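Local coordinates for protein response regulator ChrA (Corynebacterium diphtheriae, PDB 4YN8) that probably binds DNA to regulate transcription, acting as the response regulator of a haem-sensing two-component system, at residues R22-S27 / S108-A113; T64-L69 / P75-L80. The protein carries 1 engineered substitution. All blocks are in the same frame, centred on the assembly; numbering follows the deposited sequence. Where two conformers were deposited one is given.

Interaction 1: residues R22-S27 / S108-A113; sequences RSILDS and SALHDA. With MG (magnesium ion), chain I; SO4 (sulfate ion), chain E.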
loop_
_atom_site.group_PDB
_atom_site.type_symbol
_atom_site.label_atom_id
_atom_site.label_comp_id
_atom_site.label_asym_id
_atom_site.label_seq_id
_atom_site.Cartn_x
_atom_site.Cartn_y
_atom_site.Cartn_z
ATOM N N ARG A 22 -15.834 16.463 -5.269
ATOM C CA ARG A 22 -17.067 17.028 -4.721
ATOM C C ARG A 22 -18.020 17.382 -5.847
ATOM O O ARG A 22 -19.211 17.090 -5.764
ATOM C CB ARG A 22 -16.818 18.287 -3.881
ATOM C CG ARG A 22 -18.130 18.828 -3.282
ATOM C CD ARG A 22 -18.261 20.343 -3.307
ATOM N NE ARG A 22 -18.209 20.917 -4.649
ATOM C CZ ARG A 22 -19.250 21.271 -5.410
ATOM N NH1 ARG A 22 -20.520 21.099 -5.023
ATOM N NH2 ARG A 22 -18.990 21.778 -6.608
ATOM N N SER A 23 -17.499 18.030 -6.879
ATOM C CA SER A 23 -18.353 18.455 -7.986
ATOM C C SER A 23 -18.999 17.244 -8.645
ATOM O O SER A 23 -20.207 17.241 -8.905
ATOM C CB SER A 23 -17.533 19.271 -8.986
ATOM O OG SER A 23 -17.289 20.539 -8.428
ATOM N N ILE A 24 -18.218 16.184 -8.843
ATOM C CA ILE A 24 -18.754 14.964 -9.416
ATOM C C ILE A 24 -19.811 14.324 -8.527
ATOM O O ILE A 24 -20.903 13.938 -8.984
ATOM C CB ILE A 24 -17.664 13.938 -9.700
ATOM C CG1 ILE A 24 -16.709 14.438 -10.782
ATOM C CG2 ILE A 24 -18.311 12.641 -10.139
ATOM C CD1 ILE A 24 -15.395 13.697 -10.809
ATOM N N LEU A 25 -19.498 14.139 -7.255
ATOM C CA LEU A 25 -20.460 13.534 -6.358
ATOM C C LEU A 25 -21.785 14.304 -6.281
ATOM O O LEU A 25 -22.880 13.695 -6.360
ATOM C CB LEU A 25 -19.849 13.371 -4.950
ATOM C CG LEU A 25 -18.709 12.341 -4.849
ATOM C CD1 LEU A 25 -17.873 12.555 -3.614
ATOM C CD2 LEU A 25 -19.243 10.921 -4.880
ATOM N N ASP A 26 -21.672 15.632 -6.130
ATOM C CA ASP A 26 -22.864 16.497 -5.969
ATOM C C ASP A 26 -23.670 16.534 -7.260
ATOM O O ASP A 26 -24.904 16.737 -7.214
ATOM C CB ASP A 26 -22.451 17.906 -5.541
ATOM C CG ASP A 26 -22.371 18.078 -4.035
ATOM O OD1 ASP A 26 -23.105 17.405 -3.237
ATOM O OD2 ASP A 26 -21.600 18.972 -3.638
ATOM N N SER A 27 -23.024 16.242 -8.392
ATOM C CA SER A 27 -23.737 16.263 -9.667
ATOM C C SER A 27 -24.806 15.176 -9.791
ATOM O O SER A 27 -25.683 15.308 -10.663
ATOM C CB SER A 27 -22.788 16.201 -10.860
ATOM O OG SER A 27 -22.312 14.899 -11.059
ATOM N N SER A 108 -20.002 7.419 -13.481
ATOM C CA SER A 108 -21.055 6.480 -13.164
ATOM C C SER A 108 -20.572 5.403 -12.171
ATOM O O SER A 108 -21.346 4.862 -11.362
ATOM C CB SER A 108 -21.580 5.808 -14.447
ATOM O OG SER A 108 -20.527 5.101 -15.110
ATOM N N ALA A 109 -19.329 5.034 -12.321
ATOM C CA ALA A 109 -18.690 4.050 -11.411
ATOM C C ALA A 109 -18.498 4.617 -10.015
ATOM O O ALA A 109 -18.683 3.889 -9.023
ATOM C CB ALA A 109 -17.364 3.547 -11.967
ATOM N N LEU A 110 -18.185 5.890 -9.914
ATOM C CA LEU A 110 -18.110 6.532 -8.601
ATOM C C LEU A 110 -19.510 6.566 -7.964
ATOM O O LEU A 110 -19.658 6.227 -6.817
ATOM C CB LEU A 110 -17.543 7.939 -8.688
ATOM C CG LEU A 110 -17.503 8.693 -7.374
ATOM C CD1 LEU A 110 -16.726 7.910 -6.310
ATOM C CD2 LEU A 110 -16.833 10.020 -7.625
ATOM N N HIS A 111 -20.535 6.940 -8.738
ATOM C CA HIS A 111 -21.903 6.904 -8.243
ATOM C C HIS A 111 -22.275 5.529 -7.754
ATOM O O HIS A 111 -22.779 5.347 -6.645
ATOM C CB HIS A 111 -22.885 7.358 -9.355
ATOM C CG HIS A 111 -24.303 7.035 -9.045
ATOM N ND1 HIS A 111 -24.856 5.792 -9.320
ATOM C CD2 HIS A 111 -25.276 7.753 -8.437
ATOM C CE1 HIS A 111 -26.098 5.760 -8.865
ATOM N NE2 HIS A 111 -26.381 6.947 -8.357
ATOM N N ASP A 112 -22.029 4.509 -8.584
ATOM C CA ASP A 112 -22.388 3.179 -8.223
ATOM C C ASP A 112 -21.638 2.665 -6.987
ATOM O O ASP A 112 -22.224 1.895 -6.182
ATOM C CB ASP A 112 -22.120 2.243 -9.396
ATOM C CG ASP A 112 -23.107 2.479 -10.563
ATOM O OD1 ASP A 112 -24.019 3.360 -10.471
ATOM O OD2 ASP A 112 -22.931 1.799 -11.631
ATOM N N ALA A 113 -20.367 3.056 -6.871
ATOM C CA ALA A 113 -19.555 2.719 -5.666
ATOM C C ALA A 113 -20.099 3.359 -4.387
ATOM O O ALA A 113 -20.172 2.715 -3.335
ATOM C CB ALA A 113 -18.100 3.081 -5.858
HETATM MG MG MG I . -26.610 15.858 -5.547
HETATM S S SO4 E . -18.888 8.736 -17.337
HETATM O O1 SO4 E . -17.553 9.260 -16.789
HETATM O O2 SO4 E . -19.450 9.845 -18.189
HETATM O O3 SO4 E . -19.943 8.370 -16.329
HETATM O O4 SO4 E . -18.863 7.483 -18.155
HETATM O O HOH W 1 -28.062 17.107 -6.750
HETATM O O HOH W 2 -28.518 15.208 -4.121
#

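Interaction 2: residues T64-L69 / P75-L80; sequences TLTRAL and PPVLIL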
loop_
_atom_site.group_PDB
_atom_site.type_symbol
_atom_site.label_atom_id
_atom_site.label_comp_id
_atom_site.label_asym_id
_atom_site.label_seq_id
_atom_site.Cartn_x
_atom_site.Cartn_y
_atom_site.Cartn_z
ATOM N N THR A 64 -5.816 4.457 8.741
ATOM C CA THR A 64 -6.122 4.540 10.146
ATOM C C THR A 64 -7.594 4.902 10.325
ATOM O O THR A 64 -8.285 4.347 11.214
ATOM C CB THR A 64 -5.237 5.597 10.823
ATOM O OG1 THR A 64 -3.888 5.196 10.601
ATOM C CG2 THR A 64 -5.552 5.705 12.303
ATOM N N LEU A 65 -8.088 5.827 9.514
ATOM C CA LEU A 65 -9.498 6.204 9.578
ATOM C C LEU A 65 -10.457 5.029 9.314
ATOM O O LEU A 65 -11.491 4.839 9.996
ATOM C CB LEU A 65 -9.807 7.337 8.572
ATOM C CG LEU A 65 -11.274 7.690 8.435
ATOM C CD1 LEU A 65 -11.723 8.269 9.779
ATOM C CD2 LEU A 65 -11.466 8.652 7.249
ATOM N N THR A 66 -10.126 4.243 8.281
ATOM C CA THR A 66 -10.906 3.037 7.963
ATOM C C THR A 66 -11.006 2.097 9.162
ATOM O O THR A 66 -12.100 1.633 9.485
ATOM C CB THR A 66 -10.381 2.341 6.686
ATOM O OG1 THR A 66 -10.506 3.315 5.619
ATOM C CG2 THR A 66 -11.177 1.093 6.353
ATOM N N ARG A 67 -9.884 1.820 9.797
ATOM C CA ARG A 67 -9.862 0.924 10.950
ATOM C C ARG A 67 -10.623 1.521 12.132
ATOM O O ARG A 67 -11.364 0.809 12.847
ATOM C CB ARG A 67 -8.423 0.594 11.334
ATOM C CG ARG A 67 -7.695 -0.221 10.255
ATOM C CD ARG A 67 -8.214 -1.674 10.199
ATOM N NE ARG A 67 -8.481 -2.138 11.586
ATOM C CZ ARG A 67 -9.668 -2.536 12.049
ATOM N NH1 ARG A 67 -10.673 -2.658 11.217
ATOM N NH2 ARG A 67 -9.822 -2.878 13.351
ATOM N N ALA A 68 -10.488 2.818 12.309
ATOM C CA ALA A 68 -11.132 3.510 13.433
ATOM C C ALA A 68 -12.622 3.458 13.290
ATOM O O ALA A 68 -13.370 3.186 14.280
ATOM C CB ALA A 68 -10.630 4.941 13.584
ATOM N N LEU A 69 -13.105 3.716 12.067
ATOM C CA LEU A 69 -14.548 3.641 11.829
ATOM C C LEU A 69 -15.092 2.218 11.975
ATOM O O LEU A 69 -16.223 2.021 12.474
ATOM C CB LEU A 69 -14.963 4.258 10.490
ATOM C CG LEU A 69 -14.633 5.769 10.401
ATOM C CD1 LEU A 69 -14.990 6.334 9.025
ATOM C CD2 LEU A 69 -15.279 6.616 11.464
ATOM N N PRO A 75 -19.848 4.736 9.895
ATOM C CA PRO A 75 -20.393 4.487 8.562
ATOM C C PRO A 75 -19.404 3.743 7.691
ATOM O O PRO A 75 -18.238 3.700 8.020
ATOM C CB PRO A 75 -20.653 5.875 7.992
ATOM C CG PRO A 75 -19.873 6.805 8.831
ATOM C CD PRO A 75 -19.591 6.163 10.172
ATOM N N PRO A 76 -19.895 3.108 6.636
ATOM C CA PRO A 76 -19.021 2.401 5.713
ATOM C C PRO A 76 -18.190 3.392 4.923
ATOM O O PRO A 76 -18.576 4.545 4.744
ATOM C CB PRO A 76 -20.007 1.672 4.804
ATOM C CG PRO A 76 -21.208 2.499 4.769
ATOM C CD PRO A 76 -21.300 3.044 6.195
ATOM N N VAL A 77 -17.026 2.921 4.472
ATOM C CA VAL A 77 -15.986 3.744 3.850
ATOM C C VAL A 77 -15.707 3.277 2.419
ATOM O O VAL A 77 -15.614 2.062 2.165
ATOM C CB VAL A 77 -14.691 3.641 4.630
ATOM C CG1 VAL A 77 -13.526 4.386 3.966
ATOM C CG2 VAL A 77 -14.946 4.095 6.063
ATOM N N LEU A 78 -15.653 4.240 1.504
ATOM C CA LEU A 78 -15.159 4.022 0.163
ATOM C C LEU A 78 -13.797 4.694 0.078
ATOM O O LEU A 78 -13.694 5.923 0.245
ATOM C CB LEU A 78 -16.142 4.603 -0.882
ATOM C CG LEU A 78 -15.636 4.737 -2.310
ATOM C CD1 LEU A 78 -15.358 3.301 -2.801
ATOM C CD2 LEU A 78 -16.717 5.429 -3.127
ATOM N N ILE A 79 -12.730 3.910 -0.186
ATOM C CA ILE A 79 -11.392 4.448 -0.356
ATOM C C ILE A 79 -11.137 4.700 -1.828
ATOM O O ILE A 79 -11.382 3.817 -2.677
ATOM C CB ILE A 79 -10.318 3.472 0.178
ATOM C CG1 ILE A 79 -10.402 3.418 1.683
ATOM C CG2 ILE A 79 -8.925 3.861 -0.282
ATOM C CD1 ILE A 79 -9.470 2.364 2.312
ATOM N N LEU A 80 -10.669 5.911 -2.094
ATOM C CA LEU A 80 -10.263 6.351 -3.445
ATOM C C LEU A 80 -8.775 6.492 -3.528
ATOM O O LEU A 80 -8.113 7.032 -2.632
ATOM C CB LEU A 80 -10.907 7.642 -3.830
ATOM C CG LEU A 80 -12.434 7.724 -3.794
ATOM C CD1 LEU A 80 -12.959 9.093 -4.221
ATOM C CD2 LEU A 80 -13.118 6.646 -4.581
#

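Interaction 1: residues R22-S27 / S108-A113
Leu-110 of helix 107-119 packs against Ile-24 and Leu-25 of helix 15-26 in a small, buried, apolar helix-helix contact on one side of the receiver domain's parallel sheet. Branch CD2 of Leu-110 does most of the touching. It meets Leu-25 CD2 at 3.8 Å and Ile-24 CG2 at 3.9 Å. The Leu-25 and Leu-110 side chains cross at about a right angle. Leu-110 reaches this site because its CG lies anti to the backbone N (chi1 177°). Leu-25 also packs on Ile-31 and Val-33, so it ties the helix to the neighbouring strand 31-37.

Polar groups flank the contact. Asp-26 O, near the end of segment 22-27, binds a magnesium ion at 2.5 Å. Phe-28 O, Ile-31 O and two waters also bind this ion. His-111 ND1 gives a hydrogen bond to Asp-112 OD1 at 2.8 Å, with the acceptor in the ring plane, and NE2 bonds Asp-30. Both ring nitrogens are thus engaged, which should hold the imidazole's rotation. Two neighbouring helices packed on one face of a parallel sheet are characteristic of the CheY-like receiver fold.

Interaction 2: residues T64-L69 / P75-L80
Leu-69 and Thr-66 of helix 62-72 pack side by side onto Val-77 and Ile-79 of strand 77-81. The helix and strand segments run nearly antiparallel, at 172°, with their axes 9.8 Å apart.

Val-77 is shared by both helix residues, one methyl each. Its CG2 meets Leu-69 CD1 at 3.7 Å, and these two side chains cross at about a right angle. Its CG1 lies 3.6 Å from Thr-66 OG1. The split follows from the valine torsion: CG1 is anti to the backbone N (chi1 175°), and CG2 takes the place beside that nitrogen. Further along the strand, Ile-79 extends its CD1 methyl to 3.6 Å from the same Thr-66 OG1. The threonine oxygen therefore rests against two methyl groups.

Thr-66 is a buried residue, but its hydroxyl finds a partner within the helix. Thr-66 OG1 is hydrogen-bonded to Gly-62 O, one turn earlier, so the threonine can present itself to an apolar surface. At the other end of the contact Leu-69 CB passes 4.1 Å from Pro-75 O, just before the strand begins. Leu-69 also touches Val-51, and Val-77 touches Thr-53, both on strand 50-53.

Helix 62-72 thus packs over strands 50-53 and 77-81, which it connects. This is the beta-alpha-beta crossover, the repeating unit of the parallel sheet in CheY-like receiver domains.

In the fold
Interaction 1 and interaction 2 lie on the two faces of the receiver domain's parallel sheet, their centres 18 Å apart. Strand 77-81 joins them. It offers Val-77 to helix 62-72 and Leu-78 to helix 107-119. Leu-78 CD2 lies 3.9 Å from Ala-113 CB and 4.0 Å from Leu-110 CD1, so the two packed layers share one strand. Along the chain, interaction 2 is nested within the loop that interaction 1 closes. Segment 22-27 supplies Asp-26 to one magnesium site. The Ile-79 side chain is about 7 Å from that of Asp-54, which binds another magnesium ion together with Asp-12 and His-14.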